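Endoglucanase A (Clostridium longisporum, PDB 6Q1I) hydrolyses internal beta-1,4-glucosidic linkages in barley beta-glucan, lichenan and carboxymethylcellulose, cuts xylan as well, and prefers the longer cellooligosaccharides. Local coordinates at residues R193-G196 and G197-S201; V304-A307 and Q308-I312; Y125-E128 and S129-T132; W253-S256 and Y257-Y260. One frame throughout, in Å; residues are numbered along the deposited sequence. Where two conformers were deposited one is given.

Overall arrangement
This chain is the family 5 catalytic domain of a longer protein, an eight-stranded beta/alpha barrel. All four interactions lie on its outer layer of helices. Interactions 3 and 4 sit at helix starts, interactions 1 and 2 at helix ends. Interaction 2 is partly buried and packs against strands, whereas the other three are surface contacts. Interactions 2 and 4 share a side of the barrel, with nearest atoms about 7 Å apart. Interactions 1 and 3 bear on one pair of helices, 128-145 and 175-194: T195 touches the first, E128 and V131 the second. Hydroxyls, a carboxylate and waters serve the helix starts; arginines and carbonyl oxygens meet at the ends, with a threonine-asparagine bond besides in interaction 1.

Interaction 1: R193-G196 and G197-S201; sequences RKTG and GNNLS
R193 and T195 reach forward to N199 where helix 175-194 of the beta/alpha barrel gives way to the loop before strand 204-208. The chain turns at G196, which has positive phi. Three direct hydrogen bonds tie the helix end to the loop. R193 NH1 gives one to N199 O at 2.9 Å. The carbonyl oxygen lies close to the guanidinium plane, but the donor stands above the carbonyl plane. The chain of R193 bends at chi2 (-64°), which brings the guanidinium back over the loop, where L200 O and S201 CA lie over one of its faces. R193 has further partners: NE forms a salt bridge with D226, and NH1 also bonds to R202 O.

N199 is buried, and both ends of its amide are satisfied. Its ND2 donates to T195 OG1 at 2.9 Å, nearly straight at 164° and with the oxygen in the amide plane. ND2 also bonds to S143 O of helix 128-145, and OD1 accepts from R202 NE. T195 OG1 in turn bonds to I192 O, one turn back in the helix. The third bond is from N199 N to G196 O at 3.0 Å, and it is more bent. L200 lies along the backbone of the turn: CD2 is 3.5 Å from R193 O, and CG is 3.7 Å from G196 CA.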
ATOM      1  N   ARG A 193      -3.920  17.822  -7.410  1.00 10.28           N
ATOM      2  CA  ARG A 193      -4.899  18.877  -7.164  1.00 10.79           C
ATOM      3  C   ARG A 193      -5.068  19.788  -8.374  1.00 11.43           C
ATOM      4  O   ARG A 193      -6.171  20.263  -8.643  1.00 13.01           O
ATOM      5  CB  ARG A 193      -4.479  19.712  -5.949  1.00 10.90           C
ATOM      6  CG  ARG A 193      -4.417  18.954  -4.629  1.00 11.07           C
ATOM      7  CD  ARG A 193      -5.789  18.456  -4.206  1.00 13.64           C
ATOM      8  NE  ARG A 193      -5.771  17.780  -2.912  1.00 12.46           N
ATOM      9  CZ  ARG A 193      -6.309  16.585  -2.663  1.00 11.42           C
ATOM     10  NH1 ARG A 193      -6.918  15.884  -3.609  1.00 11.45           N
ATOM     11  NH2 ARG A 193      -6.230  16.084  -1.445  1.00 11.81           N
ATOM     12  N   LYS A 194      -3.985  20.044  -9.108  1.00 11.52           N
ATOM     13  CA  LYS A 194      -4.029  20.943 -10.255  1.00 12.23           C
ATOM     14  C   LYS A 194      -4.949  20.436 -11.361  1.00 12.58           C
ATOM     15  O   LYS A 194      -5.442  21.243 -12.154  1.00 15.81           O
ATOM     16  CB  LYS A 194      -2.606  21.115 -10.792  1.00 13.82           C
ATOM     17  CG  LYS A 194      -2.433  22.171 -11.862  1.00 17.48           C
ATOM     18  CD  LYS A 194      -0.975  22.203 -12.299  1.00 20.11           C
ATOM     19  CE  LYS A 194      -0.687  23.367 -13.224  1.00 24.03           C
ATOM     20  NZ  LYS A 194       0.756  23.403 -13.566  1.00 27.05           N
ATOM     21  N   THR A 195      -5.209  19.127 -11.434  1.00 12.26           N
ATOM     22  CA  THR A 195      -6.099  18.606 -12.470  1.00 12.52           C
ATOM     23  C   THR A 195      -7.568  18.927 -12.211  1.00 14.46           C
ATOM     24  O   THR A 195      -8.380  18.776 -13.125  1.00 16.10           O
ATOM     25  CB  THR A 195      -5.921  17.093 -12.673  1.00 11.84           C
ATOM     26  OG1 THR A 195      -6.340  16.372 -11.508  1.00 12.32           O
ATOM     27  CG2 THR A 195      -4.471  16.761 -13.010  1.00 12.84           C
ATOM     28  N   GLY A 196      -7.932  19.352 -11.004  1.00 14.84           N
ATOM     29  CA  GLY A 196      -9.266  19.873 -10.763  1.00 15.21           C
ATOM     30  C   GLY A 196     -10.337  18.807 -10.602  1.00 14.83           C
ATOM     31  O   GLY A 196     -10.073  17.614 -10.422  1.00 14.13           O
ATOM     32  N   GLY A 197     -11.582  19.273 -10.645  1.00 16.32           N
ATOM     33  CA  GLY A 197     -12.721  18.387 -10.496  1.00 15.48           C
ATOM     34  C   GLY A 197     -12.664  17.631  -9.184  1.00 13.90           C
ATOM     35  O   GLY A 197     -12.292  18.176  -8.136  1.00 14.84           O
ATOM     36  N   ASN A 198     -13.030  16.345  -9.235  1.00 13.72           N
ATOM     37  CA  ASN A 198     -13.005  15.523  -8.031  1.00 12.67           C
ATOM     38  C   ASN A 198     -11.608  15.429  -7.434  1.00 11.78           C
ATOM     39  O   ASN A 198     -11.472  15.142  -6.238  1.00 12.48           O
ATOM     40  CB  ASN A 198     -13.500  14.111  -8.348  1.00 13.36           C
ATOM     41  CG  ASN A 198     -14.997  14.055  -8.611  1.00 14.78           C
ATOM     42  OD1 ASN A 198     -15.707  15.061  -8.528  1.00 15.75           O
ATOM     43  ND2 ASN A 198     -15.483  12.869  -8.939  1.00 16.78           N
ATOM     44  N   ASN A 199     -10.566  15.647  -8.239  1.00 11.68           N
ATOM     45  CA  ASN A 199      -9.205  15.572  -7.725  1.00 11.04           C
ATOM     46  C   ASN A 199      -8.834  16.762  -6.851  1.00 11.53           C
ATOM     47  O   ASN A 199      -7.772  16.730  -6.216  1.00 12.31           O
ATOM     48  CB  ASN A 199      -8.200  15.423  -8.867  1.00  9.85           C
ATOM     49  CG  ASN A 199      -8.318  14.087  -9.573  1.00 10.07           C
ATOM     50  OD1 ASN A 199      -8.841  13.108  -9.027  1.00 11.15           O
ATOM     51  ND2 ASN A 199      -7.809  14.034 -10.784  1.00 11.82           N
ATOM     52  N   LEU A 200      -9.673  17.802  -6.800  1.00 12.21           N
ATOM     53  CA  LEU A 200      -9.436  18.881  -5.849  1.00 13.73           C
ATOM     54  C   LEU A 200      -9.561  18.401  -4.411  1.00 12.80           C
ATOM     55  O   LEU A 200      -8.892  18.936  -3.519  1.00 13.59           O
ATOM     56  CB  LEU A 200     -10.443  20.008  -6.069  1.00 16.50           C
ATOM     57  CG  LEU A 200     -10.285  20.872  -7.315  1.00 20.34           C
ATOM     58  CD1 LEU A 200     -11.507  21.754  -7.507  1.00 22.52           C
ATOM     59  CD2 LEU A 200      -9.028  21.710  -7.213  1.00 21.50           C
ATOM     60  N   SER A 201     -10.415  17.401  -4.160  1.00 13.32           N
ATOM     61  CA  SER A 201     -10.740  16.966  -2.811  0.59 13.83           C
ATOM     62  C   SER A 201     -10.529  15.481  -2.554  1.00 13.98           C
ATOM     63  O   SER A 201     -10.704  15.041  -1.413  1.00 15.75           O
ATOM     64  CB  SER A 201     -12.200  17.305  -2.492  0.59 15.88           C
ATOM     65  OG  SER A 201     -12.422  18.684  -2.692  0.59 17.24           O
TER

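Interaction 2: V304-A307 and Q308-I312; sequences VTAA and QKRGI
A307 O receives the N-H of I312 at 2.9 Å and 162° at the end of helix 293-309, where a Schellman motif stops the helix. G311 takes the positive phi, and its N bonds back to Q308 O. This helix is part of a beta-alpha-beta unit of the barrel, between strands 280-285 and 314-318.

Q308 N and K309 N continue the helical pattern to V304 O and T305 O. R310 N makes weak bonds to both A306 O and A307 O.

R310 NH1 donates to A306 O at 2.9 Å, with that oxygen in the guanidinium plane. The extended R310 chain, from CG to NE, passes beside the same carbonyl. Its NE forms a salt bridge with D267 of helix 256-275, which helps fix the guanidinium. Q308 folds at chi2 (-71°), and its NE2 gives a weak bond to I312 O. T305 OG1 bonds to E301 O one turn back, and to N355 and G352 of helix 343-356.

The apolar contacts run along the helix. V304 and Q308 run alongside each other, CG1 to CG at 4.1 Å. A306 CB lies 3.6 Å from R310 NH1. V304 also touches L349 of helix 343-356, while I312 packs on V280 and I282 of strand 280-285. At the helix end, A307 CB faces I312 CB at 4.1 Å.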
ATOM      1  N   VAL A 304      -6.087  -6.626  13.448  1.00  9.06           N
ATOM      2  CA  VAL A 304      -7.217  -5.924  12.849  1.00  9.17           C
ATOM      3  C   VAL A 304      -8.115  -5.324  13.924  1.00  9.34           C
ATOM      4  O   VAL A 304      -8.577  -4.189  13.792  1.00  9.37           O
ATOM      5  CB  VAL A 304      -7.997  -6.844  11.889  1.00  9.12           C
ATOM      6  CG1 VAL A 304      -9.225  -6.134  11.376  1.00 10.20           C
ATOM      7  CG2 VAL A 304      -7.117  -7.279  10.731  1.00  9.39           C
ATOM      8  N   THR A 305      -8.394  -6.073  14.994  1.00  9.54           N
ATOM      9  CA  THR A 305      -9.232  -5.539  16.068  1.00 10.21           C
ATOM     10  C   THR A 305      -8.600  -4.294  16.677  1.00  9.52           C
ATOM     11  O   THR A 305      -9.259  -3.265  16.846  1.00 10.32           O
ATOM     12  CB  THR A 305      -9.454  -6.591  17.162  1.00 11.67           C
ATOM     13  OG1 THR A 305     -10.086  -7.755  16.619  1.00 13.74           O
ATOM     14  CG2 THR A 305     -10.348  -6.038  18.264  1.00 12.28           C
ATOM     15  N   ALA A 306      -7.308  -4.365  16.989  1.00  9.50           N
ATOM     16  CA  ALA A 306      -6.628  -3.250  17.636  1.00 10.47           C
ATOM     17  C   ALA A 306      -6.557  -2.039  16.717  1.00  9.77           C
ATOM     18  O   ALA A 306      -6.746  -0.897  17.153  1.00 10.69           O
ATOM     19  CB  ALA A 306      -5.222  -3.680  18.050  1.00 10.41           C
ATOM     20  N   ALA A 307      -6.293  -2.263  15.436  1.00  9.63           N
ATOM     21  CA  ALA A 307      -6.234  -1.149  14.502  1.00  9.21           C
ATOM     22  C   ALA A 307      -7.611  -0.533  14.304  1.00  9.10           C
ATOM     23  O   ALA A 307      -7.763   0.694  14.328  1.00  9.19           O
ATOM     24  CB  ALA A 307      -5.671  -1.634  13.179  1.00 10.00           C
ATOM     25  N   GLN A 308      -8.631  -1.368  14.105  1.00  9.31           N
ATOM     26  CA  GLN A 308      -9.970  -0.844  13.858  1.00  9.51           C
ATOM     27  C   GLN A 308     -10.549  -0.140  15.083  1.00  9.87           C
ATOM     28  O   GLN A 308     -11.272   0.853  14.933  1.00 10.47           O
ATOM     29  CB  GLN A 308     -10.862  -1.964  13.333  1.00 10.63           C
ATOM     30  CG  GLN A 308     -10.569  -2.299  11.875  1.00 10.66           C
ATOM     31  CD  GLN A 308     -11.038  -1.191  10.969  1.00 10.13           C
ATOM     32  OE1 GLN A 308     -12.228  -1.084  10.682  1.00 10.88           O
ATOM     33  NE2 GLN A 308     -10.118  -0.322  10.560  1.00 11.87           N
ATOM     34  N   LYS A 309     -10.250  -0.614  16.298  1.00 10.84           N
ATOM     35  CA  LYS A 309     -10.663   0.097  17.509  0.74 12.01           C
ATOM     36  C   LYS A 309     -10.103   1.510  17.545  1.00 11.21           C
ATOM     37  O   LYS A 309     -10.683   2.396  18.180  1.00 13.46           O
ATOM     38  CB  LYS A 309     -10.176  -0.652  18.753  0.74 13.94           C
ATOM     39  CG  LYS A 309     -11.026  -1.847  19.148  0.74 15.54           C
ATOM     40  CD  LYS A 309     -10.492  -2.524  20.413  0.74 18.58           C
ATOM     41  CE  LYS A 309     -11.408  -3.646  20.887  0.74 22.16           C
ATOM     42  NZ  LYS A 309     -10.794  -4.460  21.975  0.74 24.19           N
ATOM     43  N   ARG A 310      -8.963   1.724  16.894  1.00 10.23           N
ATOM     44  CA  ARG A 310      -8.298   3.014  16.820  1.00 10.22           C
ATOM     45  C   ARG A 310      -8.647   3.791  15.558  1.00 11.02           C
ATOM     46  O   ARG A 310      -8.104   4.881  15.348  1.00 12.43           O
ATOM     47  CB  ARG A 310      -6.780   2.803  16.905  1.00 11.02           C
ATOM     48  CG  ARG A 310      -6.320   2.326  18.277  1.00 11.32           C
ATOM     49  CD  ARG A 310      -4.927   1.703  18.240  1.00 12.32           C
ATOM     50  NE  ARG A 310      -4.439   1.408  19.580  1.00 13.14           N
ATOM     51  CZ  ARG A 310      -4.785   0.343  20.299  1.00 13.24           C
ATOM     52  NH1 ARG A 310      -5.624  -0.567  19.815  1.00 14.27           N
ATOM     53  NH2 ARG A 310      -4.292   0.190  21.520  1.00 15.92           N
ATOM     54  N   GLY A 311      -9.527   3.255  14.709  1.00  9.80           N
ATOM     55  CA  GLY A 311      -9.882   3.922  13.468  1.00  9.86           C
ATOM     56  C   GLY A 311      -8.824   3.846  12.392  1.00  8.84           C
ATOM     57  O   GLY A 311      -8.783   4.725  11.522  1.00 11.64           O
ATOM     58  N   ILE A 312      -7.959   2.832  12.435  1.00  8.90           N
ATOM     59  CA  ILE A 312      -6.866   2.656  11.488  1.00  8.34           C
ATOM     60  C   ILE A 312      -7.221   1.505  10.547  1.00  8.43           C
ATOM     61  O   ILE A 312      -7.237   0.341  10.975  1.00  9.82           O
ATOM     62  CB  ILE A 312      -5.534   2.372  12.198  1.00  8.46           C
ATOM     63  CG1 ILE A 312      -5.198   3.481  13.198  1.00 10.27           C
ATOM     64  CG2 ILE A 312      -4.420   2.193  11.158  1.00  9.48           C
ATOM     65  CD1 ILE A 312      -3.974   3.195  14.046  1.00 11.36           C
TER

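Interaction 3: Y125-E128 and S129-T132; sequences YAKE and SSVT
K127 O and E128 O take the i+4 bonds that open helix 128-145, from V131 N at 3.0 Å and from T132 N at 3.0 Å. This first turn of a barrel helix is reached by a beta-alpha loop, and serine and threonine hydroxyls add bonds back to the same oxygens. S130 OG donates to K127 O at 2.9 Å, and S130 N also bonds there, so three donors grip that oxygen. S130 OG is held between its backbone N and carbonyl carbon (chi1 56°), a setting that turns it back to the preceding turn.

T132 OG1 donates to E128 O at 2.9 Å, and it arrives from the face of the carbonyl plane opposite T132 N. The side chains of E128 and T132 run alongside each other, with E128 CG 3.6 Å from T132 OG1. A water links them further on: it donates to E128 OE2 and to T132 OG1. A second water joins the preceding loop to the helix, giving to Y125 O and accepting from S129 N. A third donates to A126 O and S130 OG and also bonds S129 OG. Apolar contact is small: V131 CG2 lies 4.1 Å from K127 CB.

The helix start follows the loop after strand 109-113. It faces helix 175-194, where E128 touches K183, V131 and T132 meet Y184, and Y125 OH bonds to D179.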
ATOM      1  N   TYR A 125      19.031  15.503  -2.569  1.00 11.82           N
ATOM      2  CA  TYR A 125      19.041  16.835  -3.161  1.00 13.20           C
ATOM      3  C   TYR A 125      19.650  16.810  -4.557  1.00 14.68           C
ATOM      4  O   TYR A 125      19.195  17.543  -5.437  1.00 15.81           O
ATOM      5  CB  TYR A 125      19.793  17.828  -2.269  1.00 14.58           C
ATOM      6  CG  TYR A 125      19.151  18.071  -0.917  1.00 14.42           C
ATOM      7  CD1 TYR A 125      17.774  18.209  -0.788  1.00 14.44           C
ATOM      8  CD2 TYR A 125      19.927  18.178   0.228  1.00 14.87           C
ATOM      9  CE1 TYR A 125      17.188  18.423   0.435  1.00 14.02           C
ATOM     10  CE2 TYR A 125      19.349  18.395   1.463  1.00 15.30           C
ATOM     11  CZ  TYR A 125      17.982  18.523   1.562  1.00 14.79           C
ATOM     12  OH  TYR A 125      17.406  18.738   2.797  1.00 15.66           O
ATOM     13  N   ALA A 126      20.634  15.937  -4.791  1.00 14.82           N
ATOM     14  CA  ALA A 126      21.286  15.884  -6.095  1.00 15.28           C
ATOM     15  C   ALA A 126      20.368  15.351  -7.191  1.00 14.98           C
ATOM     16  O   ALA A 126      20.566  15.676  -8.367  1.00 17.02           O
ATOM     17  CB  ALA A 126      22.537  15.010  -6.021  1.00 17.03           C
ATOM     18  N   LYS A 127      19.381  14.524  -6.844  1.00 13.86           N
ATOM     19  CA  LYS A 127      18.489  13.951  -7.842  1.00 13.27           C
ATOM     20  C   LYS A 127      17.159  14.679  -7.947  1.00 12.72           C
ATOM     21  O   LYS A 127      16.400  14.411  -8.880  1.00 12.93           O
ATOM     22  CB  LYS A 127      18.242  12.475  -7.539  1.00 14.62           C
ATOM     23  CG  LYS A 127      19.449  11.596  -7.797  1.00 17.53           C
ATOM     24  CD  LYS A 127      19.706  11.437  -9.273  1.00 22.58           C
ATOM     25  CE  LYS A 127      20.870  10.502  -9.529  1.00 26.32           C
ATOM     26  NZ  LYS A 127      21.032  10.249 -10.983  1.00 29.79           N
ATOM     27  N   GLU A 128      16.881  15.610  -7.041  1.00 13.03           N
ATOM     28  CA  GLU A 128      15.572  16.254  -6.999  1.00 13.73           C
ATOM     29  C   GLU A 128      15.192  16.888  -8.337  1.00 12.84           C
ATOM     30  O   GLU A 128      14.032  16.810  -8.757  1.00 13.78           O
ATOM     31  CB  GLU A 128      15.580  17.298  -5.885  1.00 17.32           C
ATOM     32  CG  GLU A 128      14.240  17.730  -5.430  1.00 20.28           C
ATOM     33  CD  GLU A 128      14.268  18.629  -4.191  1.00 20.31           C
ATOM     34  OE1 GLU A 128      15.323  18.831  -3.521  1.00 21.64           O
ATOM     35  OE2 GLU A 128      13.180  19.141  -3.882  1.00 22.96           O
ATOM     36  N   SER A 129      16.139  17.537  -9.019  1.00 12.39           N
ATOM     37  CA  SER A 129      15.785  18.255 -10.241  1.00 12.68           C
ATOM     38  C   SER A 129      15.426  17.317 -11.386  1.00 13.32           C
ATOM     39  O   SER A 129      14.728  17.730 -12.318  1.00 14.98           O
ATOM     40  CB  SER A 129      16.923  19.185 -10.669  1.00 13.51           C
ATOM     41  OG  SER A 129      18.042  18.431 -11.093  1.00 14.39           O
ATOM     42  N   SER A 130      15.902  16.075 -11.354  1.00 13.84           N
ATOM     43  CA  SER A 130      15.553  15.118 -12.394  1.00 16.58           C
ATOM     44  C   SER A 130      14.327  14.291 -12.037  1.00 14.66           C
ATOM     45  O   SER A 130      13.594  13.867 -12.932  1.00 18.95           O
ATOM     46  CB  SER A 130      16.743  14.204 -12.693  1.00 22.60           C
ATOM     47  OG  SER A 130      17.202  13.544 -11.541  1.00 26.70           O
ATOM     48  N   VAL A 131      14.066  14.086 -10.752  1.00 12.56           N
ATOM     49  CA  VAL A 131      12.922  13.291 -10.329  1.00 11.51           C
ATOM     50  C   VAL A 131      11.638  14.101 -10.388  1.00 11.30           C
ATOM     51  O   VAL A 131      10.608  13.612 -10.858  1.00 12.51           O
ATOM     52  CB  VAL A 131      13.158  12.757  -8.905  1.00 12.29           C
ATOM     53  CG1 VAL A 131      11.904  12.048  -8.388  1.00 13.47           C
ATOM     54  CG2 VAL A 131      14.369  11.838  -8.876  1.00 14.87           C
ATOM     55  N   THR A 132      11.667  15.334  -9.880  1.00 11.53           N
ATOM     56  CA  THR A 132      10.423  16.047  -9.604  1.00 11.60           C
ATOM     57  C   THR A 132       9.596  16.297 -10.856  1.00 11.60           C
ATOM     58  O   THR A 132       8.390  15.997 -10.839  1.00 11.85           O
ATOM     59  CB  THR A 132      10.709  17.327  -8.809  1.00 12.90           C
ATOM     60  OG1 THR A 132      11.423  16.999  -7.608  1.00 14.19           O
ATOM     61  CG2 THR A 132       9.401  18.023  -8.438  1.00 15.13           C
TER
HETATM   62  O   HOH W   1      18.690  18.434  -7.988  1.00 15.87           O
HETATM   63  O   HOH W   2      18.986  15.855 -10.659  1.00 15.75           O
HETATM   64  O   HOH W   3      11.060  18.312  -5.160  1.00 22.46           O

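Interaction 4: W253-S256 and Y257-Y260; sequences WGSS and YDKY
D258 and S255 form a capping box at the start of helix 256-275, with W253 lying beside them. D258 CB sits over one face of the W253 indole, 3.7 Å from the centroid of the five-membered ring, a CH-pi contact. Chi1 of -72° sets CG beside the backbone N and carries the carboxylate back toward the N-H groups of G254 and S255. The carboxylate runs nearly parallel to the ring, with the planes 13° apart. CG is 3.2 Å and OD1 3.6 Å from S255 OG. At the tip, OD2 takes two backbone N-H groups. G254 N meets it on the anti side at 2.9 Å. S255 N comes from above the carboxylate plane at 3.1 Å.

The return half of the box is S255 OG, the N-cap oxygen, which accepts from D258 N at 3.0 Å and 163°. The main-chain bonds from K259 N to S255 O and from Y260 N to S256 O carry the helix on. A water at the ring edge accepts from W253 NE1 and donates to D258 O. K259 extends back over the loop: CG lies 3.7 Å from W253 CH2, and a water bridges NZ to G254 O.

The loop precedes helix 256-275 and follows helix 239-242, whose F241 ring meets W253. On helix 293-309, L299 packs against W253 and Y302 against K259.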
ATOM      1  N   TRP A 253       3.158 -16.419  18.287  1.00 13.29           N
ATOM      2  CA  TRP A 253       2.650 -15.106  18.650  1.00 13.15           C
ATOM      3  C   TRP A 253       1.393 -15.273  19.495  1.00 14.66           C
ATOM      4  O   TRP A 253       0.567 -16.149  19.218  1.00 16.84           O
ATOM      5  CB  TRP A 253       2.291 -14.277  17.406  1.00 13.58           C
ATOM      6  CG  TRP A 253       2.044 -12.833  17.744  1.00 12.17           C
ATOM      7  CD1 TRP A 253       2.961 -11.832  17.716  1.00 11.81           C
ATOM      8  CD2 TRP A 253       0.816 -12.242  18.194  1.00 11.90           C
ATOM      9  NE1 TRP A 253       2.391 -10.651  18.112  1.00 11.89           N
ATOM     10  CE2 TRP A 253       1.072 -10.872  18.405  1.00 11.64           C
ATOM     11  CE3 TRP A 253      -0.471 -12.732  18.431  1.00 12.99           C
ATOM     12  CZ2 TRP A 253       0.090  -9.988  18.851  1.00 12.79           C
ATOM     13  CZ3 TRP A 253      -1.444 -11.853  18.866  1.00 13.18           C
ATOM     14  CH2 TRP A 253      -1.158 -10.498  19.079  1.00 13.13           C
ATOM     15  N   GLY A 254       1.253 -14.424  20.519  1.00 15.60           N
ATOM     16  CA  GLY A 254       0.025 -14.384  21.291  1.00 18.16           C
ATOM     17  C   GLY A 254       0.141 -14.129  22.784  1.00 18.70           C
ATOM     18  O   GLY A 254      -0.872 -14.182  23.481  1.00 20.14           O
ATOM     19  N   SER A 255       1.337 -13.843  23.293  1.00 18.16           N
ATOM     20  CA  SER A 255       1.503 -13.582  24.715  1.00 19.30           C
ATOM     21  C   SER A 255       0.964 -12.201  25.085  1.00 18.63           C
ATOM     22  O   SER A 255       0.667 -11.361  24.227  1.00 17.60           O
ATOM     23  CB  SER A 255       2.980 -13.637  25.093  1.00 18.84           C
ATOM     24  OG  SER A 255       3.684 -12.547  24.525  1.00 18.82           O
ATOM     25  N   SER A 256       0.856 -11.969  26.397  1.00 21.19           N
ATOM     26  CA  SER A 256       0.486 -10.647  26.890  1.00 21.52           C
ATOM     27  C   SER A 256       1.464  -9.589  26.403  1.00 19.80           C
ATOM     28  O   SER A 256       1.056  -8.486  26.017  1.00 20.02           O
ATOM     29  CB  SER A 256       0.440 -10.659  28.421  1.00 25.77           C
ATOM     30  OG  SER A 256      -0.629 -11.460  28.880  1.00 32.52           O
ATOM     31  N   TYR A 257       2.762  -9.911  26.416  1.00 19.11           N
ATOM     32  CA  TYR A 257       3.776  -8.978  25.930  1.00 19.65           C
ATOM     33  C   TYR A 257       3.601  -8.698  24.440  1.00 16.19           C
ATOM     34  O   TYR A 257       3.720  -7.547  23.995  1.00 16.01           O
ATOM     35  CB  TYR A 257       5.173  -9.539  26.217  1.00 22.76           C
ATOM     36  CG  TYR A 257       6.278  -8.828  25.466  1.00 27.45           C
ATOM     37  CD1 TYR A 257       6.865  -7.676  25.974  1.00 30.63           C
ATOM     38  CD2 TYR A 257       6.724  -9.304  24.237  1.00 29.69           C
ATOM     39  CE1 TYR A 257       7.870  -7.018  25.277  1.00 33.03           C
ATOM     40  CE2 TYR A 257       7.726  -8.655  23.538  1.00 32.51           C
ATOM     41  CZ  TYR A 257       8.296  -7.515  24.063  1.00 34.93           C
ATOM     42  OH  TYR A 257       9.291  -6.869  23.359  1.00 38.39           O
ATOM     43  N   ASP A 258       3.321  -9.741  23.647  1.00 15.66           N
ATOM     44  CA  ASP A 258       3.093  -9.546  22.218  1.00 14.10           C
ATOM     45  C   ASP A 258       1.937  -8.579  21.985  1.00 13.11           C
ATOM     46  O   ASP A 258       2.015  -7.690  21.127  1.00 13.12           O
ATOM     47  CB  ASP A 258       2.734 -10.874  21.543  1.00 14.26           C
ATOM     48  CG  ASP A 258       3.913 -11.834  21.413  1.00 15.99           C
ATOM     49  OD1 ASP A 258       5.078 -11.384  21.365  1.00 17.44           O
ATOM     50  OD2 ASP A 258       3.648 -13.060  21.328  1.00 16.05           O
ATOM     51  N   LYS A 259       0.843  -8.762  22.727  1.00 13.99           N
ATOM     52  CA  LYS A 259      -0.328  -7.909  22.558  1.00 13.27           C
ATOM     53  C   LYS A 259      -0.036  -6.483  23.002  1.00 12.93           C
ATOM     54  O   LYS A 259      -0.394  -5.524  22.305  1.00 13.36           O
ATOM     55  CB  LYS A 259      -1.506  -8.515  23.323  1.00 15.14           C
ATOM     56  CG  LYS A 259      -2.039  -9.763  22.649  1.00 16.99           C
ATOM     57  CD  LYS A 259      -3.020 -10.520  23.517  1.00 20.36           C
ATOM     58  CE  LYS A 259      -3.543 -11.749  22.786  1.00 23.83           C
ATOM     59  NZ  LYS A 259      -4.346 -12.639  23.660  1.00 27.34           N
ATOM     60  N   TYR A 260       0.624  -6.324  24.148  1.00 14.59           N
ATOM     61  CA  TYR A 260       0.968  -4.992  24.630  1.00 14.31           C
ATOM     62  C   TYR A 260       1.853  -4.261  23.631  1.00 13.94           C
ATOM     63  O   TYR A 260       1.639  -3.078  23.343  1.00 12.85           O
ATOM     64  CB  TYR A 260       1.679  -5.105  25.978  1.00 17.32           C
ATOM     65  CG  TYR A 260       2.203  -3.785  26.490  1.00 18.77           C
ATOM     66  CD1 TYR A 260       1.370  -2.896  27.143  1.00 20.67           C
ATOM     67  CD2 TYR A 260       3.536  -3.424  26.311  1.00 20.42           C
ATOM     68  CE1 TYR A 260       1.849  -1.685  27.611  1.00 21.34           C
ATOM     69  CE2 TYR A 260       4.021  -2.216  26.778  1.00 22.05           C
ATOM     70  CZ  TYR A 260       3.171  -1.357  27.429  1.00 22.96           C
ATOM     71  OH  TYR A 260       3.638  -0.149  27.899  1.00 26.65           O
TER
HETATM   72  O   HOH W   4       3.623  -8.061  18.913  1.00 13.35           O
HETATM   73  O   HOH W   5      -2.710 -13.305  25.778  1.00 47.11           O